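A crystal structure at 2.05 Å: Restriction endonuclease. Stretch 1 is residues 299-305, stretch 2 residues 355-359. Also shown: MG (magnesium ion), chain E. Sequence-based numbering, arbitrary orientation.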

# COMPACT_ATOMS: atom_id res chain seq x y z
N ALA A 299 17.99 -15.59 12.48
CA ALA A 299 17.08 -15.74 13.61
C ALA A 299 16.48 -14.37 13.92
O ALA A 299 15.29 -14.25 14.23
N PHE A 300 17.32 -13.34 13.81
CA PHE A 300 16.86 -11.97 13.97
C PHE A 300 15.95 -11.59 12.82
O PHE A 300 15.07 -10.74 12.97
N GLU A 301 16.16 -12.20 11.66
CA GLU A 301 15.26 -12.00 10.53
C GLU A 301 13.87 -12.57 10.82
O GLU A 301 12.85 -11.93 10.52
N LEU A 302 13.83 -13.76 11.40
CA LEU A 302 12.56 -14.38 11.78
C LEU A 302 11.84 -13.56 12.85
O LEU A 302 10.64 -13.27 12.75
N LEU A 303 12.60 -13.18 13.88
CA LEU A 303 12.08 -12.32 14.94
C LEU A 303 11.52 -11.03 14.35
O LEU A 303 10.47 -10.55 14.77
N ALA A 304 12.22 -10.47 13.38
CA ALA A 304 11.80 -9.23 12.74
C ALA A 304 10.53 -9.43 11.92
O ALA A 304 9.71 -8.53 11.82
N SER A 305 10.38 -10.62 11.34
CA SER A 305 9.16 -10.94 10.61
C SER A 305 7.97 -11.00 11.56
O SER A 305 6.91 -10.43 11.29
N GLN A 355 13.11 -6.14 5.85
CA GLN A 355 14.56 -6.09 6.00
C GLN A 355 14.92 -5.97 7.47
O GLN A 355 14.33 -5.18 8.19
N ALA A 356 15.88 -6.77 7.91
CA ALA A 356 16.29 -6.78 9.31
C ALA A 356 17.79 -6.56 9.46
O ALA A 356 18.59 -7.22 8.79
N LYS A 357 18.18 -5.64 10.33
CA LYS A 357 19.60 -5.41 10.58
C LYS A 357 19.90 -5.17 12.06
O LYS A 357 19.51 -4.16 12.63
N CYS A 358 20.61 -6.13 12.66
CA CYS A 358 20.96 -6.04 14.07
C CYS A 358 22.30 -5.35 14.27
O CYS A 358 23.35 -5.99 14.28
N ILE A 359 22.26 -4.03 14.44
CA ILE A 359 23.46 -3.25 14.71
C ILE A 359 23.41 -2.73 16.14
O ILE A 359 22.44 -2.96 16.85

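This is a small apolar contact in which one aromatic ring and two alanines of a helix and strand pack together, with a magnesium site on the strand beside it. The two stretches bury 223 Å² between them, both sides summed. No hydrogen bond crosses the interface, so packing carries the contact. The helix axis and the axis of strand 355-357 come within 7.9 Å, and their directions differ by 127°. The backbones are closest at Glu-301 and Ala-356, whose CA atoms lie 5.5 Å apart.

On the helix, Phe-300 and Ala-304 point toward the strand. They are four residues apart, about one helical turn, and so share a face. The backbone bond from Ala-304 N to Phe-300 O, 2.9 Å, links the same pair. On the other stretch, Ala-356 and Cys-358 point toward the helix, while Lys-357 between them points away, as alternation along an extended chain would give.

Phe-300 makes the largest contribution. Its chi1 is t and its chi2 is 77°, which carries the ring out to residues 356-358. Cys-358, also t at chi1, sets its CB over one face of the ring. Cys-358 CB lies 3.9 Å from the ring centroid of Phe-300 and 9° off the normal, a CH-pi contact. The SG of Cys-358 is farther off, 4.7 Å from the same centroid. At the ring edge, Phe-300 CE2 comes to 3.6 Å from Lys-357 N. The Lys-357 side chain itself is extended, with all four chi angles t.

Ala-356 is the centre of the strand side. Ala-356 CB touches Phe-300 CD2 at 3.7 Å and Ala-304 CB at 3.6 Å. Ala-356 CB also lies 4.0 Å from Glu-301 CA. The small methyl groups fit the close approach of the backbones here.

Glu-301 points sideways, with chi1 m and chi2 t. Its OE1 is hydrogen-bonded to a residue just outside the stretches, and Glu-301 OE2 lies 2.8 Å from water 1. That water binds the magnesium ion.

The ion is held by Gln-355 OE1 and Ala-356 O, each 2.1 Å from MG. Waters 1, 2 and 3 and one atom from elsewhere in the structure complete the coordination, six ligands in all. Gln-355 points away from the helix, but chi1 t and chi2 p bring its end nearer. Gln-355 OE1 is 2.9 Å from Ala-356 O because both bind the metal; they are not hydrogen-bonded. Thus Ala-356 serves the packing through its CB and the metal through its carbonyl.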

# COMPACT_ATOMS: atom_id res chain seq x y z
CB ALA A 299 17.82 -16.28 14.82
CB PHE A 300 18.04 -11.00 14.06
CG PHE A 300 17.63 -9.57 14.24
CD1 PHE A 300 17.21 -9.11 15.48
CD2 PHE A 300 17.65 -8.69 13.17
CE1 PHE A 300 16.83 -7.79 15.65
CE2 PHE A 300 17.27 -7.37 13.34
CZ PHE A 300 16.86 -6.92 14.58
CB GLU A 301 15.84 -12.60 9.25
CG GLU A 301 17.10 -11.91 8.75
CD GLU A 301 17.69 -12.57 7.52
OE1 GLU A 301 17.24 -13.68 7.17
OE2 GLU A 301 18.60 -11.98 6.91
CB LEU A 302 12.79 -15.81 12.28
CG LEU A 302 11.54 -16.60 12.67
CD1 LEU A 302 10.59 -16.72 11.48
CD2 LEU A 302 11.91 -17.97 13.21
CB LEU A 303 13.16 -11.99 15.97
CG LEU A 303 12.72 -10.99 17.04
CD1 LEU A 303 11.64 -11.59 17.94
CD2 LEU A 303 13.90 -10.50 17.86
CB ALA A 304 12.91 -8.68 11.86
CB SER A 305 9.30 -12.26 9.85
OG SER A 305 9.50 -13.34 10.74
CB GLN A 355 15.13 -4.91 5.23
CG GLN A 355 16.58 -4.59 5.57
CD GLN A 355 17.52 -5.73 5.25
OE1 GLN A 355 18.34 -6.13 6.07
NE2 GLN A 355 17.41 -6.26 4.03
CB ALA A 356 15.88 -8.08 9.97
CB LYS A 357 20.12 -4.25 9.74
CG LYS A 357 21.64 -4.14 9.73
CD LYS A 357 22.14 -3.19 8.67
CE LYS A 357 23.66 -3.21 8.61
NZ LYS A 357 24.19 -2.34 7.52
CB CYS A 358 21.00 -7.44 14.69
SG CYS A 358 21.45 -7.47 16.44
CB ILE A 359 23.58 -2.05 13.76
CG1 ILE A 359 22.37 -1.13 13.92
CG2 ILE A 359 23.71 -2.52 12.32
CD1 ILE A 359 22.41 0.09 13.02
MG MG E . 19.20 -7.85 6.91
O HOH W 1 19.51 -9.58 8.02
O HOH W 2 21.06 -7.19 7.58
O HOH W 3 19.64 -8.47 4.94